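Phosphoglycerate oxidoreductase (PDB 4HY3) probably acts as a D-2-hydroxyacid dehydrogenase that reduces 2-oxoacids such as hydroxypyruvate or glyoxylate with NAD(P)H. Local coordinates at residues Tyr79-Pro84 and Glu332-Met337; Ser99-Glu104 and Asp328-Asp333; Leu30-Pro35 and Glu64-Leu69. All blocks are in the same frame, centred on the assembly; numbering follows the deposited sequence.

Contact 1 of 3, residues Tyr79-Pro84 and Glu332-Met337; sequences YIIGQP and EDMDLM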
loop_
_atom_site.group_PDB
_atom_site.type_symbol
_atom_site.label_atom_id
_atom_site.label_comp_id
_atom_site.label_asym_id
_atom_site.label_seq_id
_atom_site.Cartn_x
_atom_site.Cartn_y
_atom_site.Cartn_z
ATOM N N TYR A 79 -20.891 16.873 -28.792
ATOM C CA TYR A 79 -21.205 16.106 -27.589
ATOM C C TYR A 79 -22.618 16.376 -27.097
ATOM O O TYR A 79 -23.164 17.458 -27.326
ATOM C CB TYR A 79 -20.272 16.459 -26.426
ATOM C CG TYR A 79 -18.778 16.415 -26.700
ATOM C CD1 TYR A 79 -18.111 15.205 -26.915
ATOM C CD2 TYR A 79 -18.026 17.592 -26.721
ATOM C CE1 TYR A 79 -16.746 15.173 -27.154
ATOM C CE2 TYR A 79 -16.660 17.565 -26.944
ATOM C CZ TYR A 79 -16.028 16.358 -27.158
ATOM O OH TYR A 79 -14.690 16.348 -27.392
ATOM N N ILE A 80 -23.205 15.397 -26.401
ATOM C CA ILE A 80 -24.458 15.596 -25.677
ATOM C C ILE A 80 -24.198 15.307 -24.214
ATOM O O ILE A 80 -23.941 14.161 -23.848
ATOM C CB ILE A 80 -25.566 14.634 -26.157
ATOM C CG1 ILE A 80 -25.621 14.597 -27.685
ATOM C CG2 ILE A 80 -26.910 15.012 -25.553
ATOM C CD1 ILE A 80 -26.892 15.138 -28.286
ATOM N N ILE A 81 -24.234 16.326 -23.362
ATOM C CA ILE A 81 -24.216 16.039 -21.932
ATOM C C ILE A 81 -25.652 15.677 -21.532
ATOM O O ILE A 81 -26.544 16.522 -21.619
ATOM C CB ILE A 81 -23.662 17.221 -21.110
ATOM C CG1 ILE A 81 -22.407 17.795 -21.788
ATOM C CG2 ILE A 81 -23.380 16.791 -19.674
ATOM C CD1 ILE A 81 -21.852 19.065 -21.161
ATOM N N GLY A 82 -25.871 14.418 -21.149
ATOM C CA GLY A 82 -27.198 13.897 -20.728
ATOM C C GLY A 82 -27.701 12.637 -21.438
ATOM O O GLY A 82 -26.904 11.849 -21.957
ATOM N N GLN A 83 -29.025 12.443 -21.458
ATOM C CA GLN A 83 -29.670 11.183 -21.920
ATOM C C GLN A 83 -30.926 11.394 -22.778
ATOM O O GLN A 83 -31.907 10.656 -22.618
ATOM C CB GLN A 83 -30.149 10.348 -20.748
ATOM C CG GLN A 83 -29.337 10.453 -19.515
ATOM C CD GLN A 83 -29.595 11.722 -18.766
ATOM O OE1 GLN A 83 -30.740 12.072 -18.453
ATOM N NE2 GLN A 83 -28.516 12.437 -18.475
ATOM N N PRO A 84 -30.936 12.388 -23.672
ATOM C CA PRO A 84 -32.253 12.663 -24.273
ATOM C C PRO A 84 -32.786 11.534 -25.167
ATOM O O PRO A 84 -31.995 10.745 -25.687
ATOM C CB PRO A 84 -32.004 13.896 -25.115
ATOM C CG PRO A 84 -30.545 13.819 -25.457
ATOM C CD PRO A 84 -29.852 13.159 -24.292
ATOM N N GLU A 332 -13.021 15.713 -18.214
ATOM C CA GLU A 332 -11.924 14.912 -18.638
ATOM C C GLU A 332 -12.251 14.178 -19.933
ATOM O O GLU A 332 -11.505 14.255 -20.914
ATOM C CB GLU A 332 -11.537 13.982 -17.521
ATOM C CG GLU A 332 -10.702 14.686 -16.468
ATOM C CD GLU A 332 -10.637 13.883 -15.190
ATOM O OE1 GLU A 332 -11.670 13.224 -14.894
ATOM O OE2 GLU A 332 -9.581 13.913 -14.491
ATOM N N ASP A 333 -13.384 13.496 -19.981
ATOM C CA ASP A 333 -13.709 12.791 -21.209
ATOM C C ASP A 333 -13.884 13.681 -22.431
ATOM O O ASP A 333 -13.490 13.304 -23.514
ATOM C CB ASP A 333 -14.835 11.780 -21.011
ATOM C CG ASP A 333 -14.303 10.455 -20.469
ATOM O OD1 ASP A 333 -13.045 10.309 -20.502
ATOM O OD2 ASP A 333 -15.096 9.581 -20.010
HETATM N N MSE A 334 -14.407 14.886 -22.259
HETATM C CA MSE A 334 -14.539 15.784 -23.404
HETATM C C MSE A 334 -13.171 16.162 -23.956
HETATM O O MSE A 334 -12.933 16.173 -25.174
HETATM C CB MSE A 334 -15.411 16.927 -22.929
HETATM C CG MSE A 334 -16.886 16.551 -23.066
HETATM SE SE MSE A 334 -17.969 17.991 -22.266
HETATM C CE MSE A 334 -18.687 18.919 -23.831
ATOM N N ASP A 335 -12.249 16.420 -23.047
ATOM C CA ASP A 335 -10.950 16.889 -23.399
ATOM C C ASP A 335 -10.160 15.848 -24.182
ATOM O O ASP A 335 -9.435 16.214 -25.145
ATOM C CB ASP A 335 -10.215 17.244 -22.137
ATOM C CG ASP A 335 -8.811 17.645 -22.398
ATOM O OD1 ASP A 335 -8.582 18.534 -23.251
ATOM O OD2 ASP A 335 -7.928 17.068 -21.742
ATOM N N LEU A 336 -10.303 14.567 -23.787
ATOM C CA LEU A 336 -9.743 13.469 -24.565
ATOM C C LEU A 336 -10.333 13.378 -25.969
ATOM O O LEU A 336 -9.594 13.232 -26.949
ATOM C CB LEU A 336 -9.820 12.140 -23.828
ATOM C CG LEU A 336 -8.887 12.026 -22.600
ATOM C CD1 LEU A 336 -9.459 11.098 -21.549
ATOM C CD2 LEU A 336 -7.438 11.640 -22.901
HETATM N N MSE A 337 -11.641 13.502 -26.103
HETATM C CA MSE A 337 -12.230 13.318 -27.408
HETATM C C MSE A 337 -12.015 14.521 -28.272
HETATM O O MSE A 337 -11.920 14.397 -29.495
HETATM C CB MSE A 337 -13.687 13.027 -27.262
HETATM C CG MSE A 337 -13.762 11.845 -26.335
HETATM SE SE MSE A 337 -15.521 10.983 -26.555
HETATM C CE MSE A 337 -16.232 11.807 -24.904
#

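Contact 2 of 3, residues Ser99-Glu104 and Asp328-Asp333; sequences SILNVE and DMVLED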
loop_
_atom_site.group_PDB
_atom_site.type_symbol
_atom_site.label_atom_id
_atom_site.label_comp_id
_atom_site.label_asym_id
_atom_site.label_seq_id
_atom_site.Cartn_x
_atom_site.Cartn_y
_atom_site.Cartn_z
ATOM N N SER A 99 -19.854 11.956 -28.903
ATOM C CA SER A 99 -20.265 11.122 -27.788
ATOM C C SER A 99 -21.436 11.702 -27.041
ATOM O O SER A 99 -21.704 12.889 -27.105
ATOM C CB SER A 99 -19.092 10.872 -26.823
ATOM O OG SER A 99 -19.524 10.472 -25.527
ATOM N N ILE A 100 -22.126 10.820 -26.329
ATOM C CA ILE A 100 -23.196 11.193 -25.465
ATOM C C ILE A 100 -22.733 10.847 -24.076
ATOM O O ILE A 100 -22.371 9.715 -23.822
ATOM C CB ILE A 100 -24.469 10.420 -25.835
ATOM C CG1 ILE A 100 -24.965 10.981 -27.170
ATOM C CG2 ILE A 100 -25.532 10.522 -24.727
ATOM C CD1 ILE A 100 -26.115 10.235 -27.821
ATOM N N LEU A 101 -22.711 11.820 -23.179
ATOM C CA LEU A 101 -22.307 11.521 -21.835
ATOM C C LEU A 101 -23.530 11.408 -20.918
ATOM O O LEU A 101 -24.127 12.423 -20.524
ATOM C CB LEU A 101 -21.284 12.531 -21.339
ATOM C CG LEU A 101 -20.081 12.547 -22.267
ATOM C CD1 LEU A 101 -20.213 13.636 -23.325
ATOM C CD2 LEU A 101 -18.762 12.670 -21.522
ATOM N N ASN A 102 -23.881 10.156 -20.592
ATOM C CA ASN A 102 -25.000 9.838 -19.720
ATOM C C ASN A 102 -24.600 10.248 -18.337
ATOM O O ASN A 102 -23.508 9.899 -17.898
ATOM C CB ASN A 102 -25.279 8.324 -19.736
ATOM C CG ASN A 102 -26.677 7.963 -19.230
ATOM O OD1 ASN A 102 -27.679 8.344 -19.826
ATOM N ND2 ASN A 102 -26.741 7.218 -18.156
ATOM N N VAL A 103 -25.482 10.992 -17.669
ATOM C CA VAL A 103 -25.229 11.539 -16.325
ATOM C C VAL A 103 -26.207 11.056 -15.279
ATOM O O VAL A 103 -25.975 11.203 -14.099
ATOM C CB VAL A 103 -25.170 13.088 -16.281
ATOM C CG1 VAL A 103 -23.952 13.583 -17.049
ATOM C CG2 VAL A 103 -26.467 13.736 -16.724
ATOM N N GLU A 104 -27.333 10.522 -15.714
ATOM C CA GLU A 104 -28.084 9.671 -14.833
ATOM C C GLU A 104 -27.194 8.450 -14.836
ATOM O O GLU A 104 -26.661 8.092 -15.883
ATOM C CB GLU A 104 -29.440 9.346 -15.438
ATOM C CG GLU A 104 -30.482 9.043 -14.384
ATOM C CD GLU A 104 -31.132 7.708 -14.606
ATOM O OE1 GLU A 104 -30.771 7.021 -15.588
ATOM O OE2 GLU A 104 -31.996 7.340 -13.791
ATOM N N ASP A 328 -16.534 16.801 -13.251
ATOM C CA ASP A 328 -15.117 16.590 -13.500
ATOM C C ASP A 328 -14.843 15.535 -14.533
ATOM O O ASP A 328 -13.916 15.673 -15.326
ATOM C CB ASP A 328 -14.460 16.073 -12.233
ATOM C CG ASP A 328 -14.579 17.019 -11.080
ATOM O OD1 ASP A 328 -14.415 18.253 -11.311
ATOM O OD2 ASP A 328 -14.798 16.508 -9.941
HETATM N N MSE A 329 -15.616 14.453 -14.480
HETATM C CA MSE A 329 -15.431 13.329 -15.378
HETATM C C MSE A 329 -15.754 13.726 -16.787
HETATM O O MSE A 329 -14.908 13.639 -17.658
HETATM C CB MSE A 329 -16.272 12.141 -14.947
HETATM C CG MSE A 329 -15.754 11.533 -13.651
HETATM SE SE MSE A 329 -16.903 10.049 -13.029
HETATM C CE MSE A 329 -16.930 9.114 -14.762
ATOM N N VAL A 330 -16.989 14.140 -17.022
ATOM C CA VAL A 330 -17.437 14.761 -18.266
ATOM C C VAL A 330 -16.364 15.654 -18.903
ATOM O O VAL A 330 -16.091 15.594 -20.109
ATOM C CB VAL A 330 -18.700 15.619 -17.971
ATOM C CG1 VAL A 330 -19.046 16.486 -19.176
ATOM C CG2 VAL A 330 -19.876 14.730 -17.520
ATOM N N LEU A 331 -15.746 16.480 -18.070
ATOM C CA LEU A 331 -14.731 17.403 -18.520
ATOM C C LEU A 331 -13.489 16.646 -19.015
ATOM O O LEU A 331 -12.975 16.867 -20.117
ATOM C CB LEU A 331 -14.424 18.365 -17.376
ATOM C CG LEU A 331 -14.570 19.883 -17.622
ATOM C CD1 LEU A 331 -15.501 20.207 -18.775
ATOM C CD2 LEU A 331 -14.985 20.642 -16.372
ATOM N N GLU A 332 -13.021 15.713 -18.214
ATOM C CA GLU A 332 -11.924 14.912 -18.638
ATOM C C GLU A 332 -12.251 14.178 -19.933
ATOM O O GLU A 332 -11.505 14.255 -20.914
ATOM C CB GLU A 332 -11.537 13.982 -17.521
ATOM C CG GLU A 332 -10.702 14.686 -16.468
ATOM C CD GLU A 332 -10.637 13.883 -15.190
ATOM O OE1 GLU A 332 -11.670 13.224 -14.894
ATOM O OE2 GLU A 332 -9.581 13.913 -14.491
ATOM N N ASP A 333 -13.384 13.496 -19.981
ATOM C CA ASP A 333 -13.709 12.791 -21.209
ATOM C C ASP A 333 -13.884 13.681 -22.431
ATOM O O ASP A 333 -13.490 13.304 -23.514
ATOM C CB ASP A 333 -14.835 11.780 -21.011
ATOM C CG ASP A 333 -14.303 10.455 -20.469
ATOM O OD1 ASP A 333 -13.045 10.309 -20.502
ATOM O OD2 ASP A 333 -15.096 9.581 -20.010
#

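Contact 3 of 3, residues Leu30-Pro35 and Glu64-Leu69; sequences LAISAP and ENIAGL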
loop_
_atom_site.group_PDB
_atom_site.type_symbol
_atom_site.label_atom_id
_atom_site.label_comp_id
_atom_site.label_asym_id
_atom_site.label_seq_id
_atom_site.Cartn_x
_atom_site.Cartn_y
_atom_site.Cartn_z
ATOM N N LEU A 30 -19.180 22.681 -29.720
ATOM C CA LEU A 30 -20.506 22.880 -29.189
ATOM C C LEU A 30 -21.016 21.595 -28.580
ATOM O O LEU A 30 -20.890 20.524 -29.174
ATOM C CB LEU A 30 -21.477 23.358 -30.277
ATOM C CG LEU A 30 -22.934 23.635 -29.873
ATOM C CD1 LEU A 30 -23.603 24.554 -30.884
ATOM C CD2 LEU A 30 -23.766 22.367 -29.702
ATOM N N ALA A 31 -21.620 21.734 -27.405
ATOM C CA ALA A 31 -22.252 20.631 -26.726
ATOM C C ALA A 31 -23.661 20.989 -26.277
ATOM O O ALA A 31 -23.888 22.049 -25.675
ATOM C CB ALA A 31 -21.419 20.197 -25.532
ATOM N N ILE A 32 -24.595 20.076 -26.544
ATOM C CA ILE A 32 -25.975 20.204 -26.116
ATOM C C ILE A 32 -26.132 19.690 -24.694
ATOM O O ILE A 32 -25.657 18.619 -24.336
ATOM C CB ILE A 32 -26.905 19.455 -27.087
ATOM C CG1 ILE A 32 -26.641 19.968 -28.499
ATOM C CG2 ILE A 32 -28.378 19.641 -26.713
ATOM C CD1 ILE A 32 -27.447 19.285 -29.574
ATOM N N SER A 33 -26.805 20.476 -23.871
ATOM C CA SER A 33 -27.084 20.063 -22.512
ATOM C C SER A 33 -28.549 19.612 -22.369
ATOM O O SER A 33 -29.463 20.332 -22.714
ATOM C CB SER A 33 -26.712 21.192 -21.564
ATOM O OG SER A 33 -27.230 20.966 -20.276
ATOM N N ALA A 34 -28.751 18.394 -21.893
ATOM C CA ALA A 34 -30.092 17.802 -21.731
ATOM C C ALA A 34 -29.921 16.751 -20.659
ATOM O O ALA A 34 -30.082 15.552 -20.911
ATOM C CB ALA A 34 -30.563 17.163 -23.027
ATOM N N PRO A 35 -29.522 17.199 -19.468
ATOM C CA PRO A 35 -29.078 16.340 -18.369
ATOM C C PRO A 35 -30.176 15.805 -17.450
ATOM O O PRO A 35 -29.928 14.903 -16.632
ATOM C CB PRO A 35 -28.161 17.264 -17.581
ATOM C CG PRO A 35 -28.717 18.623 -17.845
ATOM C CD PRO A 35 -29.178 18.616 -19.256
ATOM N N GLU A 64 -37.100 16.314 -24.224
ATOM C CA GLU A 64 -38.202 15.775 -25.069
ATOM C C GLU A 64 -38.226 16.300 -26.510
ATOM O O GLU A 64 -38.919 15.727 -27.357
ATOM C CB GLU A 64 -39.602 15.976 -24.459
ATOM C CG GLU A 64 -39.870 15.432 -23.055
ATOM C CD GLU A 64 -39.364 14.021 -22.776
ATOM O OE1 GLU A 64 -38.941 13.298 -23.715
ATOM O OE2 GLU A 64 -39.394 13.644 -21.576
ATOM N N ASN A 65 -37.487 17.371 -26.795
ATOM C CA ASN A 65 -37.456 17.935 -28.145
ATOM C C ASN A 65 -36.045 18.301 -28.674
ATOM O O ASN A 65 -35.783 19.452 -29.004
ATOM C CB ASN A 65 -38.411 19.139 -28.208
ATOM C CG ASN A 65 -38.471 19.789 -29.590
ATOM O OD1 ASN A 65 -38.481 21.030 -29.716
ATOM N ND2 ASN A 65 -38.506 18.954 -30.640
ATOM N N ILE A 66 -35.139 17.327 -28.771
ATOM C CA ILE A 66 -33.800 17.613 -29.308
ATOM C C ILE A 66 -33.945 17.999 -30.761
ATOM O O ILE A 66 -33.297 18.952 -31.234
ATOM C CB ILE A 66 -32.787 16.433 -29.191
ATOM C CG1 ILE A 66 -32.277 16.260 -27.770
ATOM C CG2 ILE A 66 -31.548 16.686 -30.030
ATOM C CD1 ILE A 66 -31.992 17.546 -27.038
ATOM N N ALA A 67 -34.809 17.269 -31.464
ATOM C CA ALA A 67 -34.993 17.485 -32.891
ATOM C C ALA A 67 -35.344 18.935 -33.170
ATOM O O ALA A 67 -35.098 19.431 -34.263
ATOM C CB ALA A 67 -36.062 16.552 -33.425
ATOM N N GLY A 68 -35.884 19.612 -32.151
ATOM C CA GLY A 68 -36.388 20.971 -32.280
ATOM C C GLY A 68 -35.314 22.016 -32.419
ATOM O O GLY A 68 -35.588 23.134 -32.847
ATOM N N LEU A 69 -34.089 21.668 -32.044
ATOM C CA LEU A 69 -32.961 22.611 -32.055
ATOM C C LEU A 69 -32.654 23.193 -33.432
ATOM O O LEU A 69 -33.148 22.719 -34.464
ATOM C CB LEU A 69 -31.708 21.879 -31.545
ATOM C CG LEU A 69 -31.227 21.983 -30.094
ATOM C CD1 LEU A 69 -32.204 22.722 -29.204
ATOM C CD2 LEU A 69 -30.894 20.608 -29.535
#

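Contact 1 of 3, residues Tyr79-Pro84 and Glu332-Met337
Met334 lies across one face of the Tyr79 ring, with its CG 3.9 Å above the ring centroid and only 8° off the normal, a CH-pi contact. The rest of this selenomethionine makes the bump: SE stands obliquely to the ring in a Met-aromatic contact, and the bend at chi3 (105°) brings CE over the rim of the same face, above Tyr79 CD2. Met334 CE thus fills a hollow walled by the Tyr79 ring, by Ile81 CD1 at 4.1 Å and, from the neighbouring strand, by Ala31. Met337, one helical turn on, works differently: its CB comes up to the ring edge near its plane, 3.7 Å from Tyr79 CE1. Strand 77-82 belongs to the mixed sheet of the flavodoxin-like substrate domain of this family, and helix 320-338 comes back from the far end of the chain to pack on that sheet. The short strand and helix axes run nearly antiparallel (170°), 11.0 Å apart at closest. Tyr79 spans this gap, so its OH ends beside the helix backbone, 2.8 Å from Met334 O, while its hydrogen bond goes to Asp338 OD1. Were Tyr79 reduced to an alanine, Met334 CG would probably be left over a gap, its selenomethyl end free to turn, and Asp338 would lose this partner. Met337 O, meanwhile, accepts a hydrogen bond from Arg98 NH2.

Contact 2 of 3, residues Ser99-Glu104 and Asp328-Asp333
Asp333 OD1 is gripped by two backbone amides, those of Met344 and Arg345, while OD2 of the same carboxylate takes the amide of Cys346; the methylene CB of this residue is what meets Leu101. In the flavodoxin-like substrate domain of 2-hydroxyacid dehydrogenases the C-terminal part of the chain returns to the N-terminal sheet, and here Asp333 ties the returning helix 320-338 to the segment that follows it; three N-H groups point at the buried carboxylate and probably help to balance its charge. Toward the sheet the contact is wholly apolar. Leu101, on strand 99-101, supplies the bump: with CG anti to its carbonyl carbon (chi1 -57°) it sends CD2 at the helix surface, 4.1 Å from Val330 CA and equally far from Asp333 CB. Those two residues are three positions apart, close to one turn, and the methyl settles in the shallow notch between them. The CA atoms of Leu101 and Val330 are the nearest pair across the segments, at 6.9 Å. Val124, on the next strand, touches both Leu101 and Asp333 and extends the same apolar floor. On other sides of the helix Leu331 packs against Ala48 and Leu52 of helix 46-55, while Glu332 OE2 bonds to Ser212 N of the second subunit. Past the end of the strand the chain makes one more touch on Val330: its CG2 methyl lies 4.3 Å from Val103 CG1.

Contact 3 of 3, residues Leu30-Pro35 and Glu64-Leu69
No ring, amide or carboxylate takes part where Ile32 meets Leu69 and Ile66; there are no faces or edges to match, and the fit is made by branched aliphatic ends and one alanine methyl. Ile32 and Leu69 reach toward each other tip to tip. The Leu69 methyl CD2 comes down between the two arms of the isoleucine, 3.7 Å from Ile32 CD1 and 3.9 Å from Ile32 CG2. Those arms branch at CB, and a chi1 of -54° turns them so that CG2 is anti to the backbone N and CG1 lies beside it. Ile66 approaches from further along the strand: its CD1 sits over the step between Ile32 CG2, at 4.2 Å, and Ala34 CB, at 4.3 Å. Both strand residues point the same way because they are two apart. Behind this layer, Leu69 N donates to Ile66 O over 2.9 Å, a short turn from which both side chains reach the strand. Leu74 of helix 73-76 touches both of them, Pro84 and Leu86 add to the surroundings of Ile66, and Ala61 and Ala77 also touch Ile32. Segment 64-69 lies on the connection between strands 57-60 and 77-82, which passes over strand 30-34 lying between them in the sheet: the 2-1-3 strand order of a flavodoxin-like alpha/beta domain, built from beta-alpha-beta crossovers.

How the contacts relate
All three contacts lie on the same mixed sheet, where strands 30-34, 77-82 and 99-101 are consecutive neighbours. Contacts 1 and 2 are in effect one interface: their centres are 4 Å apart, they share helix 320-338, and their strands are joined by probable hydrogen bonds, among them Gly82 N to Leu101 O at 2.7 Å. Contact 3, centred 13 Å from contact 1 and 15 Å from contact 2, is linked to contact 1 by Ile81 N and Ile32 O, 2.9 Å apart. It packs on the other face of the sheet: Ala31 meets Met334, whereas Ile32 meets the loop. The sheet is separate from the seven-stranded parallel one of the Rossmann domain, where NAD probably binds.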